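PDB 4P3G: signal recognition particle subunit SRP68 from Chaetomium thermophilum, which binds and remodels signal recognition particle RNA through the domain seen here, and probably serves in targeting nascent proteins to the endoplasmic reticulum. Local coordinates for residues I169-Y174 with D192-S197; A162-Y167 with F200-A205; D9-V14 with I139-A144; K115-A120 with L148-A153; T16-A21 with A28-Q33. All coordinates share one frame; numbering follows the deposited sequence.

Interaction 1. Residues I169-Y174 with D192-S197; sequences ICRIIY and DTIDPS
I194 reaches across to C170, R171 and Y174 with both branches of its side chain. Its CD1 methyl touches two side chains and lies 3.5 Å from the sulfur, C170 SG. The same methyl approaches the Y174 ring obliquely, with CD1 of I194 3.4 Å from CD2 of Y174. CE2 of the ring is the next nearest atom. The other branch turns to the base of R171, where I194 CG2 sits 3.7 Å from R171 CB. The contact is therefore apolar on one flank and charged on the other.

The segments belong to helix 160-181 and helix 186-205, two consecutive helices of the all-helical, TPR-like RNA-binding domain. Their local axes are 10.4 Å apart and make an angle of 133°. The second helix has a wider pi-type turn at 192-194 and a kink at P196.

R171 and D195 form the salt bridge. R171 CG is anti to the backbone N (chi1 173°), and the chain runs on extended to NE. R171 NE donates to D195 OD1 over 2.7 Å, on the syn side but tilted out of the carboxylate plane. R171 NH2 adds a weak bond to D195 OD2 at 3.5 Å. The two-point grip is uneven, and the guanidinium and carboxylate planes are 49° apart. The R171 side chain also touches L190 and M198 of its partner helix. I213 of a neighbouring subunit packs on it too. On the apolar side, I194 also touches L148 of helix 136-156.

Interaction 2. Residues A162-Y167 with F200-A205; sequences ACLKSY and FAAYQA
L164 and C163 pack against A201 in the antiparallel helix pair made by helix 160-181 and helix 186-205. This pair belongs to the all-helical RNA-binding domain of SRP68. The local axes are 9.8 Å apart and their N-to-C directions differ by 149°. The CA atoms of L164 and A201 are 6.8 Å apart, the nearest such pair between the two segments.

The side-chain contacts between the segments are all apolar. A201 presents a single methyl, and two side chains share it. C163 brings its sulfur, with SG 3.8 Å from A201 CB. L164 brings the CD2 branch, also 3.8 Å from A201 CB. The first torsion of L164 (chi1 -76°) sets CG beside the backbone N, and L164 CG lies 3.9 Å from A201 CB. The CD1 branch passes to A202 and A205. L164 thus meets three alanine residues of the facing helix.

Other side chains pack around it. W160 touches A201 and A205, and M198 touches L164 within the same chain. L154 and F155 of helix 136-156 lie against C163. A220 of a neighbouring subunit, another copy of the protein, packs on L164, which places this contact close to a subunit interface.

At the far end of the leucine, the contact is partly with backbone: L164 CD1 lies 3.9 Å from A202 CA, while A205 CB is 4.4 Å from L164 CD1.

Interaction 3. Residues D9-V14 with I139-A144; sequences DITKFV and ILDARA
The N-terminal end of helix 10-21 meets D141 and A142 of helix 136-156 here, within a bundle of helices in the RNA-binding domain. The contact joins the start of the chain to a helix more than a hundred residues later. The local axes are 9.5 Å apart, at an angle of 46°.

D141 provides the polar half. Its CG is anti to the backbone N (chi1 -171°). The bond from CA to CB points toward the other segment, and the carboxylate oxygens meet I10 N and T11. D141 OD2 takes a weak, bent bond from the backbone N of I10 at 3.2 Å. T11 N lies a little farther from the same oxygen. D9 occupies the N-cap position, but its side chain makes no capping bond. A carboxylate from another helix therefore sits at this helix start, where the helix dipole would be expected to favour negative charge.

T11 and D141 reach toward each other tip to tip. A bond from T11 OG1 to D141 OD1 (3.2 Å) is doubtful, because that oxygen is too close to a neighbour in the model. Y174 of helix 160-181 and Y145 also touch T11.

The apolar half belongs to I10. L123 and L127 of helix 103-128 pack on its side chain, and L127 touches A142 as well. The end of the isoleucine lies on the alanine: I10 CD1 is 3.6 Å from A142 CB and 3.8 Å from A142 CA.

Interaction 4. Residues K115-A120 with L148-A153; sequences KGARIA and LLRGAA. With PO4 (phosphate ion), chain E.
The backbones of helix 103-128 and helix 136-156 come close at A117 and R150, whose CA atoms are 5.0 Å apart. The two helices are an antiparallel pair in the helical RNA-binding domain. Their local axes lie 8.2 Å apart at 160°. G116, A117 and A120 give the first helix a low surface at this approach.

L149 packs on that surface. Its CB meets A117, and its CD1 reaches G116 O at 3.5 Å and A120 CB at 4.1 Å. W84 of helix 71-93 also touches L149.

R150 bends at chi2 and chi3 and brings its guanidinium over A117. A117 CB sits 3.3 Å above one face, offset toward the rim. E121 holds R150 NE in a salt bridge. R118, on the exposed side, turns toward the same place, and a phosphate ion bridges the two arginines. The ion probably came from the crystallisation liquor. Its position is consistent with a basic patch that could accept an RNA phosphate.

R118 NH1 binds PO4 O1 and O3 weakly. R150 NH2 adds weak bonds to PO4 O2 and O1; R150 NH1 donates to PO4 O1 over 3.2 Å, with an N-H...O angle of 158°.

Interaction 5. Residues T16-A21 with A28-Q33; sequences TSREKA and ATYRTQ
A21 and Y30 touch at the centre of this contact, with A21 CB 3.5 Å from Y30 CD1. The same methyl lies 3.4 Å from Y30 CA. Q33 also meets A21, with Q33 OE1 3.3 Å from A21 CB. K20 CD lies beside that oxygen.

The Y30 ring passes across the turn formed by S17 and R18. CG of Y30 is anti to the backbone N (chi1 -173°). The end of the side chain comes nearer to the facing helix. R18 CA sits over one ring face, 4.1 Å above the plane and offset toward the rim. S17 O is 3.4 Å from Y30 CE1. The hydroxyl end of the ring meets S17 CB and R18 CG.

A second shell fixes the polar ends. E81 OE1 accepts a hydrogen bond from Y30 OH and forms a salt bridge with R18 NE. R18 also makes a cation-pi contact with W84. S17 OG bonds to F13 O one turn earlier.

Helix 10-21 and helix 27-44 are consecutive helices joined by a short loop, their local axes 9.1 Å apart and 119° between N-to-C directions. Helix 71-93 lies against them, with W84 and A85 touching Y30.

How the interactions relate
Helix 136-156 connects most of these contacts. It takes part in interactions 3 and 4. Its A144 CB touches Y174 CZ of interaction 1 at 3.4 Å. L148 CD1 of interaction 4 lies 3.8 Å from I194 CG1 of interaction 1, and G151 N is 3.6 Å from S166 CB of interaction 2. Interactions 1 and 2 are successive steps along one helix pair, with centres 11 Å apart. Interactions 3 and 5 share helix 10-21. R18 NH2 of interaction 5 reaches L149 CD2 of interaction 4 at 4.0 Å. Interactions 2 and 5 lie on opposite sides of the chain centre, about 27 Å apart between centres. The phosphate is bound at interaction 4.

Interaction 1. Residues I169-Y174 with D192-S197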
# COMPACT_ATOMS: atom_id res chain seq x y z
N ILE A 169 2.20 -15.28 7.16
CA ILE A 169 2.72 -16.58 6.75
C ILE A 169 1.60 -17.38 6.07
O ILE A 169 1.77 -17.86 4.95
CB ILE A 169 3.25 -17.43 7.91
CG1 ILE A 169 4.35 -16.74 8.71
CG2 ILE A 169 3.63 -18.81 7.43
CD1 ILE A 169 5.49 -16.41 7.93
N CYS A 170 0.43 -17.53 6.70
CA CYS A 170 -0.56 -18.42 6.09
C CYS A 170 -1.18 -17.87 4.82
O CYS A 170 -1.51 -18.62 3.89
CB CYS A 170 -1.66 -18.87 7.06
SG CYS A 170 -2.92 -17.71 7.48
N ARG A 171 -1.35 -16.56 4.75
CA ARG A 171 -1.88 -15.96 3.55
C ARG A 171 -0.97 -16.20 2.35
O ARG A 171 -1.43 -16.52 1.24
CB ARG A 171 -2.06 -14.47 3.73
CG ARG A 171 -2.46 -13.80 2.43
CD ARG A 171 -2.92 -12.44 2.70
NE ARG A 171 -3.86 -11.99 1.70
CZ ARG A 171 -3.53 -11.25 0.66
NH1 ARG A 171 -2.26 -10.90 0.47
NH2 ARG A 171 -4.46 -10.87 -0.20
N ILE A 172 0.34 -16.07 2.58
CA ILE A 172 1.29 -16.24 1.49
C ILE A 172 1.22 -17.67 0.98
O ILE A 172 1.03 -17.90 -0.21
CB ILE A 172 2.70 -15.87 1.95
CG1 ILE A 172 2.79 -14.35 2.13
CG2 ILE A 172 3.70 -16.33 0.94
CD1 ILE A 172 4.02 -13.89 2.86
N ILE A 173 1.28 -18.63 1.90
CA ILE A 173 1.20 -20.04 1.56
C ILE A 173 -0.14 -20.38 0.94
O ILE A 173 -0.20 -21.05 -0.10
CB ILE A 173 1.43 -20.90 2.80
CG1 ILE A 173 2.85 -20.63 3.34
CG2 ILE A 173 1.22 -22.39 2.50
CD1 ILE A 173 3.25 -21.55 4.47
N TYR A 174 -1.23 -19.91 1.54
CA TYR A 174 -2.56 -20.21 1.00
C TYR A 174 -2.80 -19.62 -0.38
O TYR A 174 -3.41 -20.25 -1.25
CB TYR A 174 -3.65 -19.75 1.93
CG TYR A 174 -3.96 -20.70 3.05
CD1 TYR A 174 -4.05 -22.08 2.83
CD2 TYR A 174 -4.14 -20.21 4.33
CE1 TYR A 174 -4.35 -22.92 3.88
CE2 TYR A 174 -4.43 -21.03 5.35
CZ TYR A 174 -4.54 -22.38 5.14
OH TYR A 174 -4.82 -23.14 6.24
N ASP A 192 -12.70 -14.86 3.22
CA ASP A 192 -13.65 -14.74 4.32
C ASP A 192 -13.01 -14.65 5.69
O ASP A 192 -13.65 -14.24 6.63
CB ASP A 192 -14.62 -15.91 4.28
CG ASP A 192 -15.44 -15.95 2.99
OD1 ASP A 192 -15.56 -14.91 2.31
OD2 ASP A 192 -15.92 -17.06 2.64
N THR A 193 -11.76 -15.07 5.83
CA THR A 193 -11.16 -15.12 7.16
C THR A 193 -9.81 -14.40 7.25
O THR A 193 -9.58 -13.55 8.11
CB THR A 193 -10.96 -16.54 7.60
OG1 THR A 193 -12.22 -17.20 7.61
CG2 THR A 193 -10.33 -16.58 8.98
N ILE A 194 -8.90 -14.79 6.38
CA ILE A 194 -7.57 -14.26 6.46
C ILE A 194 -7.53 -12.77 6.09
O ILE A 194 -7.04 -11.94 6.86
CB ILE A 194 -6.61 -15.07 5.59
CG1 ILE A 194 -6.70 -16.53 6.01
CG2 ILE A 194 -5.20 -14.52 5.72
CD1 ILE A 194 -5.70 -17.41 5.33
N ASP A 195 -8.05 -12.44 4.92
CA ASP A 195 -8.01 -11.05 4.48
C ASP A 195 -8.72 -10.09 5.46
O ASP A 195 -8.12 -9.09 5.88
CB ASP A 195 -8.49 -10.92 3.03
CG ASP A 195 -7.46 -11.44 2.03
OD1 ASP A 195 -6.40 -11.92 2.46
OD2 ASP A 195 -7.72 -11.44 0.81
N PRO A 196 -9.97 -10.40 5.86
CA PRO A 196 -10.65 -9.47 6.77
C PRO A 196 -9.97 -9.31 8.12
O PRO A 196 -10.02 -8.22 8.70
CB PRO A 196 -12.02 -10.10 6.94
CG PRO A 196 -12.20 -10.97 5.75
CD PRO A 196 -10.87 -11.47 5.39
N SER A 197 -9.35 -10.37 8.61
CA SER A 197 -8.67 -10.31 9.91
C SER A 197 -7.46 -9.42 9.81
O SER A 197 -7.15 -8.64 10.70
CB SER A 197 -8.23 -11.70 10.37
OG SER A 197 -9.33 -12.56 10.42

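Interaction 2. Residues A162-Y167 with F200-A205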
# COMPACT_ATOMS: atom_id res chain seq x y z
N ALA A 162 1.89 -9.15 16.35
CA ALA A 162 2.30 -10.55 16.32
C ALA A 162 1.35 -11.36 15.47
O ALA A 162 1.76 -12.26 14.75
CB ALA A 162 2.33 -11.10 17.72
N CYS A 163 0.08 -11.01 15.56
CA CYS A 163 -0.99 -11.70 14.85
C CYS A 163 -0.81 -11.53 13.34
O CYS A 163 -1.12 -12.43 12.54
CB CYS A 163 -2.35 -11.18 15.35
SG CYS A 163 -3.53 -10.66 14.09
N LEU A 164 -0.33 -10.34 12.96
CA LEU A 164 -0.09 -10.03 11.57
C LEU A 164 1.05 -10.88 11.05
O LEU A 164 1.02 -11.28 9.89
CB LEU A 164 0.20 -8.55 11.38
CG LEU A 164 -1.08 -7.75 11.46
CD1 LEU A 164 -0.77 -6.27 11.33
CD2 LEU A 164 -1.98 -8.20 10.36
N LYS A 165 2.03 -11.16 11.91
CA LYS A 165 3.13 -12.05 11.50
C LYS A 165 2.59 -13.42 11.15
O LYS A 165 2.99 -13.99 10.14
CB LYS A 165 4.21 -12.18 12.57
CG LYS A 165 4.66 -10.89 13.15
CD LYS A 165 6.02 -11.03 13.80
CE LYS A 165 5.95 -11.80 15.09
NZ LYS A 165 7.15 -11.52 15.92
N SER A 166 1.69 -13.97 11.98
CA SER A 166 1.15 -15.30 11.68
C SER A 166 0.33 -15.32 10.42
O SER A 166 0.51 -16.18 9.56
CB SER A 166 0.31 -15.85 12.81
OG SER A 166 1.12 -16.23 13.89
N TYR A 167 -0.57 -14.36 10.31
CA TYR A 167 -1.49 -14.31 9.18
C TYR A 167 -0.76 -14.08 7.86
O TYR A 167 -1.20 -14.56 6.81
CB TYR A 167 -2.52 -13.21 9.42
CG TYR A 167 -3.71 -13.62 10.24
CD1 TYR A 167 -4.41 -14.79 9.96
CD2 TYR A 167 -4.12 -12.85 11.32
CE1 TYR A 167 -5.50 -15.16 10.70
CE2 TYR A 167 -5.22 -13.23 12.09
CZ TYR A 167 -5.91 -14.38 11.78
OH TYR A 167 -7.00 -14.76 12.54
N PHE A 200 -8.28 -5.73 9.56
CA PHE A 200 -8.66 -5.21 10.85
C PHE A 200 -7.45 -4.99 11.74
O PHE A 200 -7.27 -3.91 12.33
CB PHE A 200 -9.65 -6.15 11.53
CG PHE A 200 -10.17 -5.63 12.82
CD1 PHE A 200 -11.21 -4.72 12.85
CD2 PHE A 200 -9.62 -6.06 14.02
CE1 PHE A 200 -11.68 -4.24 14.06
CE2 PHE A 200 -10.10 -5.59 15.24
CZ PHE A 200 -11.14 -4.68 15.25
N ALA A 201 -6.63 -6.03 11.85
CA ALA A 201 -5.45 -5.96 12.70
C ALA A 201 -4.49 -4.89 12.20
O ALA A 201 -3.81 -4.24 12.99
CB ALA A 201 -4.76 -7.29 12.77
N ALA A 202 -4.40 -4.72 10.88
CA ALA A 202 -3.49 -3.72 10.33
C ALA A 202 -4.03 -2.34 10.69
O ALA A 202 -3.28 -1.46 11.11
CB ALA A 202 -3.35 -3.89 8.83
N TYR A 203 -5.34 -2.18 10.59
CA TYR A 203 -5.97 -0.96 11.03
C TYR A 203 -5.67 -0.68 12.50
O TYR A 203 -5.28 0.42 12.86
CB TYR A 203 -7.47 -1.04 10.84
CG TYR A 203 -8.15 0.16 11.43
CD1 TYR A 203 -8.03 1.42 10.83
CD2 TYR A 203 -8.87 0.05 12.62
CE1 TYR A 203 -8.62 2.52 11.37
CE2 TYR A 203 -9.47 1.16 13.17
CZ TYR A 203 -9.34 2.40 12.55
OH TYR A 203 -9.95 3.51 13.10
N GLN A 204 -5.84 -1.68 13.36
CA GLN A 204 -5.58 -1.47 14.78
C GLN A 204 -4.15 -1.12 15.05
O GLN A 204 -3.85 -0.28 15.88
CB GLN A 204 -5.92 -2.72 15.60
CG GLN A 204 -7.37 -3.10 15.57
CD GLN A 204 -8.22 -2.07 16.27
OE1 GLN A 204 -7.72 -1.26 17.06
NE2 GLN A 204 -9.52 -2.06 15.97
N ALA A 205 -3.26 -1.74 14.29
CA ALA A 205 -1.84 -1.53 14.50
C ALA A 205 -1.36 -0.23 13.86
O ALA A 205 -0.18 0.14 14.02
CB ALA A 205 -1.06 -2.73 13.98

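Interaction 3. Residues D9-V14 with I139-A144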
# COMPACT_ATOMS: atom_id res chain seq x y z
N ASP A 9 -4.59 -33.47 3.11
CA ASP A 9 -5.65 -32.49 2.85
C ASP A 9 -6.16 -31.87 4.15
O ASP A 9 -7.34 -31.98 4.50
CB ASP A 9 -6.80 -33.14 2.09
CG ASP A 9 -6.41 -33.49 0.68
OD1 ASP A 9 -5.57 -32.76 0.11
OD2 ASP A 9 -6.92 -34.50 0.14
N ILE A 10 -5.25 -31.26 4.89
CA ILE A 10 -5.53 -30.77 6.22
C ILE A 10 -6.55 -29.65 6.29
O ILE A 10 -7.49 -29.71 7.09
CB ILE A 10 -4.25 -30.31 6.89
CG1 ILE A 10 -3.34 -31.52 7.12
CG2 ILE A 10 -4.55 -29.59 8.18
CD1 ILE A 10 -2.15 -31.22 7.99
N THR A 11 -6.34 -28.56 5.56
CA THR A 11 -7.27 -27.45 5.65
C THR A 11 -8.55 -27.80 4.90
O THR A 11 -9.62 -27.28 5.24
CB THR A 11 -6.64 -26.10 5.20
OG1 THR A 11 -6.38 -26.10 3.79
CG2 THR A 11 -5.35 -25.93 5.92
N LYS A 12 -8.45 -28.64 3.87
CA LYS A 12 -9.68 -29.12 3.23
C LYS A 12 -10.50 -29.90 4.24
O LYS A 12 -11.72 -29.78 4.27
CB LYS A 12 -9.41 -29.94 1.97
CG LYS A 12 -8.74 -29.11 0.90
CD LYS A 12 -8.53 -29.88 -0.40
CE LYS A 12 -7.80 -29.04 -1.46
NZ LYS A 12 -7.32 -29.87 -2.58
N PHE A 13 -9.85 -30.72 5.06
CA PHE A 13 -10.57 -31.42 6.12
C PHE A 13 -11.16 -30.43 7.14
O PHE A 13 -12.32 -30.56 7.54
CB PHE A 13 -9.64 -32.38 6.87
CG PHE A 13 -10.26 -32.99 8.09
CD1 PHE A 13 -11.12 -34.07 7.98
CD2 PHE A 13 -10.00 -32.47 9.36
CE1 PHE A 13 -11.70 -34.63 9.10
CE2 PHE A 13 -10.58 -33.02 10.49
CZ PHE A 13 -11.43 -34.10 10.36
N VAL A 14 -10.37 -29.45 7.57
CA VAL A 14 -10.84 -28.47 8.54
C VAL A 14 -11.99 -27.63 8.03
O VAL A 14 -13.02 -27.52 8.69
CB VAL A 14 -9.70 -27.55 9.01
CG1 VAL A 14 -10.25 -26.34 9.73
CG2 VAL A 14 -8.75 -28.31 9.91
N ILE A 139 3.05 -30.53 3.77
CA ILE A 139 3.87 -29.85 4.76
C ILE A 139 3.55 -28.35 4.81
O ILE A 139 3.39 -27.77 5.89
CB ILE A 139 5.34 -30.08 4.47
CG1 ILE A 139 5.65 -31.57 4.59
CG2 ILE A 139 6.20 -29.25 5.39
CD1 ILE A 139 7.12 -31.86 4.43
N LEU A 140 3.44 -27.74 3.63
CA LEU A 140 3.09 -26.32 3.52
C LEU A 140 1.69 -26.09 4.06
O LEU A 140 1.44 -25.15 4.82
CB LEU A 140 3.16 -25.87 2.06
CG LEU A 140 4.51 -25.76 1.36
CD1 LEU A 140 4.30 -25.52 -0.12
CD2 LEU A 140 5.41 -24.67 1.96
N ASP A 141 0.77 -26.96 3.65
CA ASP A 141 -0.62 -26.87 4.06
C ASP A 141 -0.76 -26.89 5.58
O ASP A 141 -1.38 -26.03 6.17
CB ASP A 141 -1.38 -28.04 3.46
CG ASP A 141 -2.88 -27.92 3.64
OD1 ASP A 141 -3.33 -26.85 4.07
OD2 ASP A 141 -3.61 -28.91 3.37
N ALA A 142 -0.12 -27.86 6.21
CA ALA A 142 -0.14 -27.99 7.65
C ALA A 142 0.34 -26.71 8.28
O ALA A 142 -0.26 -26.19 9.23
CB ALA A 142 0.74 -29.15 8.09
N ARG A 143 1.43 -26.20 7.75
CA ARG A 143 2.00 -25.01 8.33
C ARG A 143 1.11 -23.77 8.19
O ARG A 143 1.01 -22.98 9.15
CB ARG A 143 3.33 -24.69 7.75
CG ARG A 143 3.82 -23.57 8.53
CD ARG A 143 5.14 -23.52 8.11
NE ARG A 143 6.01 -22.58 8.79
CZ ARG A 143 7.26 -22.52 8.34
NH1 ARG A 143 7.59 -23.32 7.32
NH2 ARG A 143 8.15 -21.71 8.85
N ALA A 144 0.44 -23.61 7.04
CA ALA A 144 -0.53 -22.52 6.87
C ALA A 144 -1.61 -22.64 7.96
O ALA A 144 -1.89 -21.68 8.69
CB ALA A 144 -1.16 -22.56 5.46

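Interaction 4. Residues K115-A120 with L148-A153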
# COMPACT_ATOMS: atom_id res chain seq x y z
N LYS A 115 -4.10 -23.23 22.66
CA LYS A 115 -3.99 -24.68 22.73
C LYS A 115 -4.16 -25.31 21.35
O LYS A 115 -3.40 -26.18 20.95
CB LYS A 115 -5.05 -25.25 23.65
CG LYS A 115 -4.93 -26.76 23.76
CD LYS A 115 -6.10 -27.35 24.45
CE LYS A 115 -5.95 -28.84 24.55
NZ LYS A 115 -7.16 -29.38 25.18
N GLY A 116 -5.15 -24.85 20.61
CA GLY A 116 -5.36 -25.34 19.26
C GLY A 116 -4.14 -25.04 18.38
O GLY A 116 -3.74 -25.88 17.56
N ALA A 117 -3.55 -23.86 18.55
CA ALA A 117 -2.35 -23.48 17.79
C ALA A 117 -1.21 -24.44 18.11
O ALA A 117 -0.58 -24.98 17.20
CB ALA A 117 -1.94 -22.07 18.12
N ARG A 118 -0.97 -24.68 19.39
CA ARG A 118 0.11 -25.57 19.81
C ARG A 118 -0.07 -26.96 19.19
O ARG A 118 0.90 -27.56 18.71
CB ARG A 118 0.14 -25.69 21.33
CG ARG A 118 0.74 -24.51 22.03
CD ARG A 118 1.02 -24.76 23.50
NE ARG A 118 -0.19 -25.10 24.24
CZ ARG A 118 -0.95 -24.21 24.87
NH1 ARG A 118 -0.65 -22.93 24.80
NH2 ARG A 118 -2.03 -24.60 25.53
N ILE A 119 -1.30 -27.45 19.16
CA ILE A 119 -1.54 -28.77 18.61
C ILE A 119 -1.25 -28.79 17.11
O ILE A 119 -0.57 -29.69 16.62
CB ILE A 119 -2.99 -29.26 18.89
CG1 ILE A 119 -3.16 -29.55 20.37
CG2 ILE A 119 -3.33 -30.53 18.09
CD1 ILE A 119 -4.61 -29.50 20.81
N ALA A 120 -1.73 -27.78 16.40
CA ALA A 120 -1.53 -27.71 14.96
C ALA A 120 -0.07 -27.47 14.64
O ALA A 120 0.42 -27.94 13.62
CB ALA A 120 -2.38 -26.63 14.35
N LEU A 148 -2.65 -20.12 10.75
CA LEU A 148 -4.03 -19.64 10.78
C LEU A 148 -4.57 -19.64 12.21
O LEU A 148 -5.20 -18.67 12.67
CB LEU A 148 -4.90 -20.54 9.92
CG LEU A 148 -6.40 -20.23 9.81
CD1 LEU A 148 -6.60 -19.04 8.88
CD2 LEU A 148 -7.27 -21.43 9.37
N LEU A 149 -4.35 -20.75 12.91
CA LEU A 149 -4.85 -20.83 14.27
C LEU A 149 -4.05 -19.88 15.15
O LEU A 149 -4.62 -19.23 16.02
CB LEU A 149 -4.77 -22.27 14.80
CG LEU A 149 -5.78 -23.25 14.22
CD1 LEU A 149 -5.83 -24.52 15.05
CD2 LEU A 149 -7.13 -22.61 14.07
N ARG A 150 -2.74 -19.81 14.93
CA ARG A 150 -1.90 -18.95 15.76
C ARG A 150 -2.30 -17.49 15.53
O ARG A 150 -2.24 -16.66 16.44
CB ARG A 150 -0.42 -19.17 15.48
CG ARG A 150 0.50 -18.23 16.21
CD ARG A 150 0.36 -18.37 17.67
NE ARG A 150 0.78 -19.70 18.11
CZ ARG A 150 0.63 -20.14 19.36
NH1 ARG A 150 0.07 -19.35 20.27
NH2 ARG A 150 1.03 -21.37 19.69
N GLY A 151 -2.68 -17.17 14.29
CA GLY A 151 -3.19 -15.85 13.98
C GLY A 151 -4.47 -15.51 14.75
O GLY A 151 -4.61 -14.41 15.28
N ALA A 152 -5.40 -16.46 14.80
CA ALA A 152 -6.66 -16.29 15.51
C ALA A 152 -6.41 -16.04 16.99
O ALA A 152 -7.04 -15.19 17.62
CB ALA A 152 -7.52 -17.51 15.33
N ALA A 153 -5.47 -16.79 17.56
CA ALA A 153 -5.21 -16.65 18.97
C ALA A 153 -4.71 -15.24 19.30
O ALA A 153 -5.27 -14.60 20.19
CB ALA A 153 -4.22 -17.71 19.42
P PO4 E . 1.50 -20.73 23.25
O1 PO4 E . 0.06 -21.06 22.95
O2 PO4 E . 2.35 -21.00 22.03
O3 PO4 E . 2.00 -21.58 24.40
O4 PO4 E . 1.61 -19.28 23.66

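Interaction 5. Residues T16-A21 with A28-Q33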
# COMPACT_ATOMS: atom_id res chain seq x y z
N THR A 16 -14.06 -28.27 5.66
CA THR A 16 -15.21 -29.14 5.46
C THR A 16 -16.00 -29.32 6.75
O THR A 16 -17.21 -29.14 6.77
CB THR A 16 -14.80 -30.51 4.95
OG1 THR A 16 -14.32 -30.40 3.60
CG2 THR A 16 -15.99 -31.48 4.98
N SER A 17 -15.31 -29.65 7.83
CA SER A 17 -15.96 -29.88 9.11
C SER A 17 -16.68 -28.63 9.59
O SER A 17 -17.79 -28.71 10.12
CB SER A 17 -14.96 -30.30 10.17
OG SER A 17 -14.27 -31.46 9.78
N ARG A 18 -16.07 -27.47 9.36
CA ARG A 18 -16.66 -26.23 9.81
C ARG A 18 -17.92 -26.00 9.00
O ARG A 18 -18.98 -25.71 9.56
CB ARG A 18 -15.68 -25.08 9.62
CG ARG A 18 -14.47 -25.16 10.52
CD ARG A 18 -13.69 -23.90 10.40
NE ARG A 18 -12.43 -23.91 11.14
CZ ARG A 18 -11.55 -22.92 11.10
NH1 ARG A 18 -11.77 -21.84 10.36
NH2 ARG A 18 -10.44 -23.01 11.82
N GLU A 19 -17.83 -26.24 7.69
CA GLU A 19 -18.98 -26.10 6.81
C GLU A 19 -20.07 -27.09 7.18
O GLU A 19 -21.24 -26.75 7.05
CB GLU A 19 -18.59 -26.27 5.35
CG GLU A 19 -17.70 -25.16 4.80
CD GLU A 19 -17.20 -25.48 3.41
OE1 GLU A 19 -17.53 -26.58 2.92
OE2 GLU A 19 -16.49 -24.64 2.81
N LYS A 20 -19.71 -28.31 7.61
CA LYS A 20 -20.71 -29.32 7.97
C LYS A 20 -21.57 -28.84 9.13
O LYS A 20 -22.80 -28.86 9.05
CB LYS A 20 -20.08 -30.64 8.42
CG LYS A 20 -21.17 -31.57 9.01
CD LYS A 20 -20.68 -32.80 9.76
CE LYS A 20 -20.04 -33.82 8.87
NZ LYS A 20 -19.52 -34.94 9.68
N ALA A 21 -20.91 -28.41 10.19
CA ALA A 21 -21.58 -28.06 11.43
C ALA A 21 -22.36 -26.76 11.35
O ALA A 21 -23.35 -26.58 12.05
CB ALA A 21 -20.60 -28.00 12.53
N ALA A 28 -21.66 -24.13 18.70
CA ALA A 28 -22.04 -25.04 19.76
C ALA A 28 -22.26 -26.41 19.13
O ALA A 28 -21.84 -27.42 19.68
CB ALA A 28 -23.25 -24.55 20.47
N THR A 29 -22.86 -26.42 17.94
CA THR A 29 -23.12 -27.67 17.21
C THR A 29 -21.85 -28.39 16.81
O THR A 29 -21.73 -29.59 16.98
CB THR A 29 -23.87 -27.38 15.88
OG1 THR A 29 -25.04 -26.61 16.13
CG2 THR A 29 -24.22 -28.67 15.16
N TYR A 30 -20.90 -27.61 16.31
CA TYR A 30 -19.63 -28.11 15.81
C TYR A 30 -18.91 -28.86 16.90
O TYR A 30 -18.49 -30.00 16.73
CB TYR A 30 -18.77 -26.92 15.34
CG TYR A 30 -17.47 -27.27 14.64
CD1 TYR A 30 -17.37 -28.36 13.79
CD2 TYR A 30 -16.35 -26.48 14.81
CE1 TYR A 30 -16.19 -28.65 13.14
CE2 TYR A 30 -15.17 -26.77 14.17
CZ TYR A 30 -15.10 -27.86 13.34
OH TYR A 30 -13.91 -28.15 12.70
N ARG A 31 -18.83 -28.19 18.03
CA ARG A 31 -18.14 -28.68 19.19
C ARG A 31 -18.66 -30.04 19.64
O ARG A 31 -17.88 -30.93 20.01
CB ARG A 31 -18.28 -27.63 20.28
CG ARG A 31 -17.55 -27.93 21.52
CD ARG A 31 -17.86 -26.81 22.45
NE ARG A 31 -17.40 -27.07 23.79
CZ ARG A 31 -17.84 -26.39 24.83
NH1 ARG A 31 -18.75 -25.44 24.64
NH2 ARG A 31 -17.39 -26.67 26.05
N THR A 32 -19.99 -30.20 19.60
CA THR A 32 -20.60 -31.48 19.91
C THR A 32 -20.14 -32.48 18.85
O THR A 32 -19.61 -33.53 19.18
CB THR A 32 -22.16 -31.41 19.91
OG1 THR A 32 -22.63 -30.67 21.05
CG2 THR A 32 -22.75 -32.80 19.97
N GLN A 33 -20.33 -32.12 17.59
CA GLN A 33 -20.00 -33.01 16.48
C GLN A 33 -18.56 -33.46 16.57
O GLN A 33 -18.27 -34.64 16.45
CB GLN A 33 -20.23 -32.31 15.14
CG GLN A 33 -21.69 -31.96 14.85
CD GLN A 33 -21.90 -31.44 13.44
OE1 GLN A 33 -20.95 -31.25 12.68
NE2 GLN A 33 -23.16 -31.21 13.08